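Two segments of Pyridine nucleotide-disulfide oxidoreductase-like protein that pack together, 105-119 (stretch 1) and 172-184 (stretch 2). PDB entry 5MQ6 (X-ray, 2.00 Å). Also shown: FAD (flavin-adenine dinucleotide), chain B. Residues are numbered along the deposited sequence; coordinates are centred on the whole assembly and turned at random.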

# COMPACT_ATOMS: atom_id res chain seq x y z
N GLY A 105 9.24 0.24 30.29
CA GLY A 105 10.54 -0.40 30.36
C GLY A 105 11.48 -0.30 29.16
O GLY A 105 11.08 -0.20 27.99
N PRO A 106 12.76 -0.39 29.42
CA PRO A 106 13.72 -0.12 28.34
C PRO A 106 13.78 -1.18 27.19
O PRO A 106 14.11 -0.80 26.05
CB PRO A 106 15.04 -0.04 29.09
CG PRO A 106 14.87 -1.13 30.13
CD PRO A 106 13.42 -0.93 30.63
N ASP A 107 13.45 -2.46 27.49
CA ASP A 107 13.32 -3.53 26.48
C ASP A 107 11.89 -3.92 26.09
O ASP A 107 11.64 -5.06 25.65
CB ASP A 107 13.95 -4.81 27.02
CG ASP A 107 15.37 -4.59 27.48
OD1 ASP A 107 16.08 -3.80 26.81
OD2 ASP A 107 15.73 -5.20 28.53
N ASP A 108 10.94 -3.01 26.31
CA ASP A 108 9.58 -3.28 25.98
C ASP A 108 9.26 -3.26 24.48
O ASP A 108 8.29 -3.83 24.08
CB ASP A 108 8.67 -2.36 26.73
CG ASP A 108 8.55 -2.72 28.19
OD1 ASP A 108 9.05 -3.81 28.59
OD2 ASP A 108 7.94 -1.94 28.95
N ILE A 109 10.07 -2.57 23.68
CA ILE A 109 9.87 -2.44 22.24
C ILE A 109 11.16 -2.64 21.50
O ILE A 109 12.14 -2.00 21.82
CB ILE A 109 9.29 -1.06 21.85
CG1 ILE A 109 7.83 -0.93 22.38
CG2 ILE A 109 9.35 -0.87 20.28
CD1 ILE A 109 7.14 0.40 22.02
N LEU A 110 11.12 -3.51 20.46
CA LEU A 110 12.05 -3.51 19.39
C LEU A 110 11.29 -3.45 18.11
O LEU A 110 10.49 -4.33 17.83
CB LEU A 110 13.03 -4.71 19.41
CG LEU A 110 14.11 -4.63 18.31
CD1 LEU A 110 15.13 -3.55 18.63
CD2 LEU A 110 14.83 -5.95 18.10
N MET A 111 11.59 -2.43 17.33
CA MET A 111 11.05 -2.29 15.97
C MET A 111 12.10 -2.84 15.05
O MET A 111 13.31 -2.56 15.25
CB MET A 111 10.72 -0.83 15.62
CG MET A 111 9.81 -0.14 16.67
SD MET A 111 9.54 1.61 16.28
CE MET A 111 8.33 1.38 14.98
N VAL A 112 11.66 -3.65 14.08
CA VAL A 112 12.56 -4.29 13.13
C VAL A 112 12.12 -3.98 11.73
O VAL A 112 10.93 -4.13 11.37
CB VAL A 112 12.62 -5.83 13.34
CG1 VAL A 112 13.68 -6.53 12.46
CG2 VAL A 112 12.93 -6.10 14.81
N ASP A 113 13.08 -3.58 10.90
CA ASP A 113 12.78 -3.18 9.54
C ASP A 113 14.02 -3.44 8.68
O ASP A 113 15.15 -3.17 9.07
CB ASP A 113 12.43 -1.69 9.54
CG ASP A 113 11.59 -1.25 8.30
OD1 ASP A 113 11.82 -1.76 7.18
OD2 ASP A 113 10.73 -0.36 8.45
N ALA A 114 13.80 -3.88 7.47
CA ALA A 114 14.81 -4.03 6.42
C ALA A 114 15.31 -2.67 5.95
O ALA A 114 16.40 -2.58 5.52
CB ALA A 114 14.26 -4.84 5.24
N ALA A 115 14.53 -1.61 6.02
CA ALA A 115 15.02 -0.27 5.71
C ALA A 115 16.15 0.16 6.59
O ALA A 115 16.31 -0.33 7.71
CB ALA A 115 13.90 0.76 5.81
N GLY A 116 16.88 1.16 6.13
CA GLY A 116 18.02 1.72 6.91
C GLY A 116 17.66 2.74 7.97
O GLY A 116 18.53 3.28 8.72
N GLY A 117 16.38 3.03 8.08
CA GLY A 117 15.92 4.00 9.03
C GLY A 117 14.39 4.02 9.04
O GLY A 117 13.75 3.22 8.37
N PHE A 118 13.83 4.95 9.80
CA PHE A 118 12.38 5.07 9.95
C PHE A 118 11.72 5.55 8.66
O PHE A 118 12.34 6.25 7.85
CB PHE A 118 12.00 6.03 11.07
CG PHE A 118 12.42 5.55 12.43
CD1 PHE A 118 11.63 4.63 13.09
CD2 PHE A 118 13.57 6.04 13.06
CE1 PHE A 118 11.94 4.16 14.34
CE2 PHE A 118 13.90 5.59 14.39
CZ PHE A 118 13.07 4.63 14.99
N GLY A 119 10.45 5.20 8.51
CA GLY A 119 9.66 5.79 7.44
C GLY A 119 8.96 4.82 6.49
O GLY A 119 8.04 5.22 5.85
N LYS A 172 10.80 8.84 21.56
CA LYS A 172 12.05 8.25 21.96
C LYS A 172 12.23 6.86 21.49
O LYS A 172 12.55 5.96 22.22
CB LYS A 172 12.21 8.42 23.48
CG LYS A 172 11.92 9.89 23.82
CD LYS A 172 12.27 10.33 25.22
CE LYS A 172 11.30 9.71 26.21
NZ LYS A 172 9.89 10.16 26.14
N LEU A 173 12.12 6.70 20.20
CA LEU A 173 12.20 5.40 19.59
C LEU A 173 13.51 5.11 18.94
O LEU A 173 13.71 4.00 18.49
CB LEU A 173 11.03 5.24 18.58
CG LEU A 173 9.65 5.39 19.13
CD1 LEU A 173 8.58 5.23 18.04
CD2 LEU A 173 9.42 4.29 20.10
N HIS A 174 14.42 6.08 18.87
CA HIS A 174 15.65 5.87 18.16
C HIS A 174 16.52 4.74 18.62
O HIS A 174 17.24 4.16 17.84
CB HIS A 174 16.49 7.15 18.09
CG HIS A 174 15.87 8.19 17.21
ND1 HIS A 174 15.89 8.10 15.83
CD2 HIS A 174 15.10 9.26 17.50
CE1 HIS A 174 15.27 9.14 15.31
NE2 HIS A 174 14.75 9.84 16.30
N ASP A 175 16.52 4.46 19.90
CA ASP A 175 17.34 3.40 20.48
C ASP A 175 16.46 2.17 20.64
O ASP A 175 16.79 1.33 21.42
CB ASP A 175 17.75 3.87 21.89
CG ASP A 175 16.48 4.31 22.75
OD1 ASP A 175 15.44 4.78 22.14
OD2 ASP A 175 16.51 4.18 24.02
N LYS A 176 15.30 2.08 19.97
CA LYS A 176 14.47 0.86 20.03
C LYS A 176 14.16 0.23 18.66
O LYS A 176 13.14 -0.42 18.44
CB LYS A 176 13.22 1.27 20.75
CG LYS A 176 13.50 1.75 22.21
CD LYS A 176 12.19 2.15 22.84
CE LYS A 176 12.33 2.37 24.36
NZ LYS A 176 12.33 3.76 24.65
N ALA A 177 15.07 0.42 17.75
CA ALA A 177 14.96 -0.05 16.40
C ALA A 177 16.19 -0.77 15.89
O ALA A 177 17.30 -0.40 16.10
CB ALA A 177 14.65 1.12 15.50
N LEU A 178 15.94 -1.82 15.15
CA LEU A 178 16.91 -2.57 14.49
C LEU A 178 16.65 -2.47 12.98
O LEU A 178 15.67 -2.99 12.45
CB LEU A 178 16.87 -3.99 14.99
CG LEU A 178 17.70 -4.99 14.22
CD1 LEU A 178 19.23 -4.63 14.32
CD2 LEU A 178 17.36 -6.37 14.69
N PHE A 179 17.56 -1.81 12.27
CA PHE A 179 17.37 -1.56 10.82
C PHE A 179 18.24 -2.51 9.99
O PHE A 179 19.00 -3.35 10.56
CB PHE A 179 17.69 -0.07 10.50
CG PHE A 179 16.75 0.87 11.11
CD1 PHE A 179 15.41 0.84 10.75
CD2 PHE A 179 17.17 1.75 12.08
CE1 PHE A 179 14.49 1.71 11.35
CE2 PHE A 179 16.28 2.61 12.62
CZ PHE A 179 14.92 2.58 12.27
N ARG A 180 18.11 -2.40 8.68
CA ARG A 180 18.82 -3.26 7.75
C ARG A 180 18.54 -4.73 7.97
O ARG A 180 19.33 -5.59 7.56
CB ARG A 180 20.35 -3.03 7.81
CG ARG A 180 20.73 -1.57 7.63
CD ARG A 180 22.25 -1.37 7.77
NE ARG A 180 22.71 -1.68 9.12
CZ ARG A 180 23.99 -1.66 9.51
NH1 ARG A 180 24.92 -1.29 8.68
NH2 ARG A 180 24.33 -1.98 10.73
N SER A 181 17.43 -5.05 8.63
CA SER A 181 17.21 -6.41 9.03
C SER A 181 16.00 -7.07 8.37
O SER A 181 14.87 -6.59 8.51
CB SER A 181 17.11 -6.44 10.55
OG SER A 181 18.30 -6.04 11.11
N ASN A 182 16.22 -8.22 7.77
CA ASN A 182 15.18 -9.01 7.20
C ASN A 182 14.73 -10.07 8.14
O ASN A 182 15.51 -10.95 8.54
CB ASN A 182 15.65 -9.63 5.89
CG ASN A 182 14.56 -10.45 5.19
OD1 ASN A 182 13.34 -10.12 5.19
ND2 ASN A 182 14.98 -11.54 4.56
N VAL A 183 13.45 -10.07 8.45
CA VAL A 183 12.83 -11.14 9.24
C VAL A 183 12.46 -12.23 8.29
O VAL A 183 11.82 -11.96 7.28
CB VAL A 183 11.57 -10.66 10.02
CG1 VAL A 183 11.04 -11.78 10.87
CG2 VAL A 183 11.90 -9.43 10.86
N LYS A 184 12.79 -13.48 8.62
CA LYS A 184 12.47 -14.65 7.74
C LYS A 184 11.43 -15.59 8.31
O LYS A 184 10.63 -16.15 7.58
CB LYS A 184 13.76 -15.49 7.47
CG LYS A 184 14.75 -14.74 6.62
CD LYS A 184 16.17 -14.69 7.16
CE LYS A 184 17.01 -15.91 6.81
NZ LYS A 184 18.12 -16.25 7.84
PA FAD B . 5.38 0.48 5.00
O1A FAD B . 5.45 -0.33 3.75
O2A FAD B . 5.44 1.99 4.96
O5B FAD B . 6.56 -0.02 5.97
C5B FAD B . 6.75 -1.37 6.20
C4B FAD B . 8.24 -1.63 6.32
O4B FAD B . 8.39 -2.99 6.77
C3B FAD B . 9.05 -1.50 5.03
O3B FAD B . 10.24 -0.79 5.28
C2B FAD B . 9.36 -2.92 4.66
O2B FAD B . 10.56 -3.04 3.94
C1B FAD B . 9.42 -3.57 6.02
N9A FAD B . 9.26 -5.01 5.96
C8A FAD B . 8.25 -5.69 5.36
N7A FAD B . 8.50 -6.99 5.50
C5A FAD B . 9.65 -7.18 6.16
C6A FAD B . 10.40 -8.36 6.63
N6A FAD B . 10.06 -9.62 6.42
N1A FAD B . 11.46 -8.07 7.33
C2A FAD B . 11.88 -6.80 7.57
N3A FAD B . 11.30 -5.68 7.19
C4A FAD B . 10.16 -5.86 6.45
N1 FAD B . -1.04 5.45 0.82
C2 FAD B . -1.92 6.46 1.14
O2 FAD B . -2.87 6.24 1.88
N3 FAD B . -1.75 7.69 0.64
C4 FAD B . -0.72 7.95 -0.18
O4 FAD B . -0.62 9.10 -0.59
C4X FAD B . 0.28 6.95 -0.58
N5 FAD B . 1.33 7.17 -1.44
C5X FAD B . 2.17 6.14 -1.72
C6 FAD B . 3.30 6.34 -2.64
C7 FAD B . 4.15 5.15 -2.88
C7M FAD B . 5.35 5.24 -3.80
C8 FAD B . 3.88 3.82 -2.26
C8M FAD B . 4.75 2.59 -2.50
C9 FAD B . 2.80 3.67 -1.42
C9A FAD B . 1.94 4.77 -1.12
N10 FAD B . 0.84 4.55 -0.27
C10 FAD B . 0.02 5.64 0.03
C1' FAD B . 0.60 3.26 0.40
C2' FAD B . 1.61 3.22 1.63
O2' FAD B . 2.35 1.99 1.59
C3' FAD B . 0.93 3.42 3.03
O3' FAD B . 0.28 4.69 3.05
C4' FAD B . 1.87 3.49 4.26
O4' FAD B . 3.13 4.28 4.07
C5' FAD B . 2.18 2.07 4.77
O5' FAD B . 2.70 2.20 6.13
P FAD B . 3.14 0.78 6.76
O1P FAD B . 4.09 1.17 7.95
O2P FAD B . 1.86 -0.04 6.94
O3P FAD B . 3.95 -0.01 5.56

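The adenine end of an FAD is held just past the paired strands 109-112 and 177-178, and both stretches supply atoms to hold it. From stretch 1, Ala114 N donates to FAD N3A (3.1 Å) and Asp113 OD1 accepts from the ribose hydroxyl FAD O3B (2.7 Å). From stretch 2, Val183 reads the base with its backbone alone: its N donates to FAD N1A (3.0 Å) and its O accepts from FAD N6A (3.1 Å).

The contact illustrates how a short parallel ladder can set up such a site. Met111 N donates to Lys176 O (2.8 Å), Leu178 N to Met111 O (2.7 Å) and Asp113 N to Leu178 O (3.1 Å), so that Met111 bonds to the residues before and after its neighbour Ala177, the parallel pattern, and Asp113 N carries it on to Leu178. Beyond the ladder the chains stay joined: Ser181 N reaches Asp113 O (3.0 Å), and Arg180 N, almost perfectly linear at 177°, reaches Ala115 O (2.9 Å). Asp113 OD1 also accepts from Ala115 N (3.0 Å), so one carboxylate oxygen both braces the turning chain and holds the ribose.

Side chains divide between the faces of the sheet. Val112 shares one with Leu178, and its CG1 lies 3.8 Å from Val183 CG2; Met111 shares the other with Ala177, its SD lying 4.1 Å from Leu173 CD1.

Aromatic rings extend the packing. The edge of Phe179 points at the face of Phe118, with planes at 84°, and the edge of Phe118 in turn points, offset, toward the face of His174. Gly117 CA sits over the face of Phe179, 3.5 Å from its ring centroid and 10° off the normal, a CH-pi contact in which backbone packs directly on the ring. Altogether 975 Å² is buried between segments whose touching residues are at least 55 positions apart in sequence.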